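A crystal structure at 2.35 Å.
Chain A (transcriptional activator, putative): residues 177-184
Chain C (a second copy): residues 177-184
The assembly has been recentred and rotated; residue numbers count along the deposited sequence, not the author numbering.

Chain A, residues 177-184: EKHGEFEK
Chain C, residues 177-184: EKHGEFEK

The most unusual feature of this contact is a lysine laid flat over a phenylalanine, made twice, once in each direction between two copies of one chain. K178(A) NZ lies 4.1 Å from the ring centroid of F182(C), 23° off the normal, and its CD lies 3.9 Å from the same centroid; K178(C) NZ and CD stand 4.1 and 4.0 Å from the centroid of F182(A). The rule is an extended lysine, chi1 p (48° in A, 53° in C) and the other three torsions t, set against a phenylalanine with chi1 t and chi2 69°. Methylene and ammonium then cover one ring face together, joining CH-pi to cation-pi contact.

The register that permits this is antiparallel and pivots on glycine. CA of G180(A) and CA of G180(C) are 4.7 Å apart, CA of K178(A) and CA of F182(C) 6.1 Å, and CA of F182(A) and CA of K178(C) 5.8 Å. Residues 178-180 run as loop: K178(A) -91/8, K178(C) -97/22, H179(A) -107/140, H179(C) -122/163, G180(A) -81/147, G180(C) -102/162. In chain C the helix begins at E181(C), with G180(C) at the N-cap position and K184(C) N donating to G180(C) O at 2.8 Å; F182(A) to K184(A) are helical.

The close crossing has different tolerances on its two sides. An ideal CB on G180(A) would fall 3.2 Å from G180(C) N, a tight fit, whereas the corresponding position on G180(C) has room. No direct backbone hydrogen bond joins the two stretches; water 2 instead accepts from G180(A) N at 3.1 Å and from G180(C) N at 3.3 Å. Water 1 donates to K178(A) O at 2.4 Å, a very short distance, and accepts from E183(C) N at 2.8 Å, tying loop to helix.

The histidines break the symmetry. H179(A) and H179(C) both have chi1 m and a CA-to-CB bond pointing away, yet their rings return to the partner. H179(A) NE2 donates to E183(C) OE2 at 3.3 Å, with an angle of 136° and the acceptor near the ring plane; E183(C) adopts chi1 t, chi2 p and chi3 -102°. Across the pair, E183(A) has chi1 -101°, chi2 t and chi3 -6°, and water 3 intervenes: it lies 2.9 Å from H179(C) NE2 and donates weakly to E183(A) OE2 at 3.3 Å. F182(A) also turns its edge toward the face of H179(C) in an offset edge-to-face pair, centroids 6.0 Å apart and planes at 60°. The like-charged E183(A) OE1 and E183(C) OE2 remain 4.3 Å apart.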

# COMPACT_ATOMS: atom_id res chain seq x y z
N GLU A 177 -17.97 16.12 6.23
CA GLU A 177 -19.38 16.11 6.60
C GLU A 177 -19.99 14.73 6.78
O GLU A 177 -20.80 14.53 7.69
CB GLU A 177 -20.23 16.89 5.60
CG GLU A 177 -20.43 18.34 5.97
CD GLU A 177 -21.02 19.16 4.84
OE1 GLU A 177 -21.57 18.57 3.88
OE2 GLU A 177 -20.92 20.41 4.91
N LYS A 178 -19.61 13.79 5.92
CA LYS A 178 -20.15 12.44 6.02
C LYS A 178 -19.34 11.51 6.89
O LYS A 178 -19.62 10.31 6.94
CB LYS A 178 -20.39 11.84 4.64
CG LYS A 178 -19.24 11.96 3.70
CD LYS A 178 -19.69 11.59 2.32
CE LYS A 178 -18.58 11.75 1.31
NZ LYS A 178 -19.05 11.23 0.02
N HIS A 179 -18.35 12.06 7.59
CA HIS A 179 -17.52 11.27 8.49
C HIS A 179 -17.83 11.55 9.95
O HIS A 179 -18.05 12.70 10.35
CB HIS A 179 -16.03 11.48 8.21
CG HIS A 179 -15.51 10.66 7.07
ND1 HIS A 179 -15.37 11.16 5.79
CD2 HIS A 179 -15.11 9.37 7.02
CE1 HIS A 179 -14.89 10.22 5.00
NE2 HIS A 179 -14.72 9.12 5.72
N GLY A 180 -17.84 10.49 10.75
CA GLY A 180 -18.16 10.62 12.16
C GLY A 180 -16.98 11.11 12.96
O GLY A 180 -15.85 10.73 12.66
N GLU A 181 -17.25 11.89 14.00
CA GLU A 181 -16.26 12.49 14.91
C GLU A 181 -14.92 11.77 15.19
O GLU A 181 -13.94 12.43 15.52
CB GLU A 181 -16.95 12.84 16.24
CG GLU A 181 -16.16 13.77 17.15
CD GLU A 181 -16.95 14.22 18.36
OE1 GLU A 181 -18.20 14.13 18.33
OE2 GLU A 181 -16.32 14.67 19.35
N PHE A 182 -14.88 10.44 15.06
CA PHE A 182 -13.64 9.70 15.29
C PHE A 182 -12.61 9.91 14.18
O PHE A 182 -11.52 10.41 14.45
CB PHE A 182 -13.88 8.20 15.49
CG PHE A 182 -12.61 7.38 15.57
CD1 PHE A 182 -11.75 7.49 16.67
CD2 PHE A 182 -12.26 6.51 14.54
CE1 PHE A 182 -10.56 6.73 16.74
CE2 PHE A 182 -11.08 5.74 14.60
CZ PHE A 182 -10.23 5.86 15.70
N GLU A 183 -12.94 9.53 12.94
CA GLU A 183 -11.96 9.73 11.87
C GLU A 183 -11.67 11.19 11.56
O GLU A 183 -10.65 11.51 10.97
CB GLU A 183 -12.24 8.88 10.62
CG GLU A 183 -11.32 7.65 10.60
CD GLU A 183 -11.27 6.88 9.27
OE1 GLU A 183 -12.03 7.20 8.33
OE2 GLU A 183 -10.45 5.95 9.17
N LYS A 184 -12.53 12.07 12.07
CA LYS A 184 -12.34 13.51 11.90
C LYS A 184 -11.16 13.92 12.78
O LYS A 184 -10.21 14.54 12.29
CB LYS A 184 -13.58 14.29 12.36
CG LYS A 184 -14.67 14.47 11.33
CD LYS A 184 -15.79 15.29 11.94
CE LYS A 184 -16.93 15.52 10.98
NZ LYS A 184 -18.03 16.30 11.62
N GLU C 177 -19.47 1.81 16.06
CA GLU C 177 -20.14 2.79 16.90
C GLU C 177 -19.61 4.19 16.71
O GLU C 177 -20.38 5.15 16.77
CB GLU C 177 -20.03 2.37 18.37
CG GLU C 177 -20.73 3.31 19.34
CD GLU C 177 -20.83 2.74 20.76
OE1 GLU C 177 -20.20 1.70 21.04
OE2 GLU C 177 -21.55 3.34 21.58
N LYS C 178 -18.30 4.32 16.48
CA LYS C 178 -17.69 5.63 16.28
C LYS C 178 -17.52 6.03 14.82
O LYS C 178 -16.70 6.89 14.49
CB LYS C 178 -16.38 5.76 17.06
CG LYS C 178 -15.35 4.66 16.82
CD LYS C 178 -14.20 4.79 17.81
CE LYS C 178 -13.19 3.66 17.64
NZ LYS C 178 -12.03 3.80 18.56
N HIS C 179 -18.30 5.41 13.94
CA HIS C 179 -18.26 5.72 12.52
C HIS C 179 -19.63 6.17 12.07
O HIS C 179 -20.63 5.91 12.74
CB HIS C 179 -17.83 4.51 11.69
CG HIS C 179 -16.35 4.29 11.67
ND1 HIS C 179 -15.68 3.67 12.69
CD2 HIS C 179 -15.40 4.64 10.76
CE1 HIS C 179 -14.38 3.65 12.42
NE2 HIS C 179 -14.19 4.23 11.25
N GLY C 180 -19.67 6.80 10.90
CA GLY C 180 -20.91 7.29 10.35
C GLY C 180 -21.50 6.45 9.24
O GLY C 180 -20.82 5.65 8.59
N GLU C 181 -22.79 6.68 9.01
CA GLU C 181 -23.57 5.99 7.99
C GLU C 181 -22.85 5.72 6.68
O GLU C 181 -22.93 4.61 6.14
CB GLU C 181 -24.82 6.81 7.70
CG GLU C 181 -25.91 6.62 8.71
CD GLU C 181 -26.52 5.23 8.64
OE1 GLU C 181 -26.23 4.47 7.69
OE2 GLU C 181 -27.32 4.90 9.54
N PHE C 182 -22.20 6.74 6.15
CA PHE C 182 -21.48 6.62 4.90
C PHE C 182 -20.41 5.53 4.98
O PHE C 182 -20.37 4.63 4.13
CB PHE C 182 -20.82 7.95 4.53
CG PHE C 182 -19.97 7.87 3.30
CD1 PHE C 182 -20.56 7.67 2.06
CD2 PHE C 182 -18.59 7.93 3.39
CE1 PHE C 182 -19.78 7.53 0.91
CE2 PHE C 182 -17.80 7.79 2.25
CZ PHE C 182 -18.40 7.59 1.01
N GLU C 183 -19.58 5.61 6.01
CA GLU C 183 -18.52 4.64 6.22
C GLU C 183 -19.09 3.24 6.53
O GLU C 183 -18.62 2.24 5.97
CB GLU C 183 -17.56 5.13 7.32
CG GLU C 183 -16.13 4.59 7.21
CD GLU C 183 -15.50 4.77 5.83
OE1 GLU C 183 -15.46 3.78 5.06
OE2 GLU C 183 -15.03 5.89 5.51
N LYS C 184 -20.13 3.18 7.35
CA LYS C 184 -20.76 1.91 7.69
C LYS C 184 -21.34 1.25 6.44
O LYS C 184 -21.21 0.04 6.26
CB LYS C 184 -21.88 2.10 8.70
CG LYS C 184 -21.44 2.51 10.10
CD LYS C 184 -22.67 2.71 10.98
CE LYS C 184 -22.29 3.07 12.41
NZ LYS C 184 -23.50 3.32 13.24
O HOH W 1 -19.23 7.97 7.53
O HOH W 2 -16.84 7.83 9.57
O HOH W 3 -12.29 3.21 9.35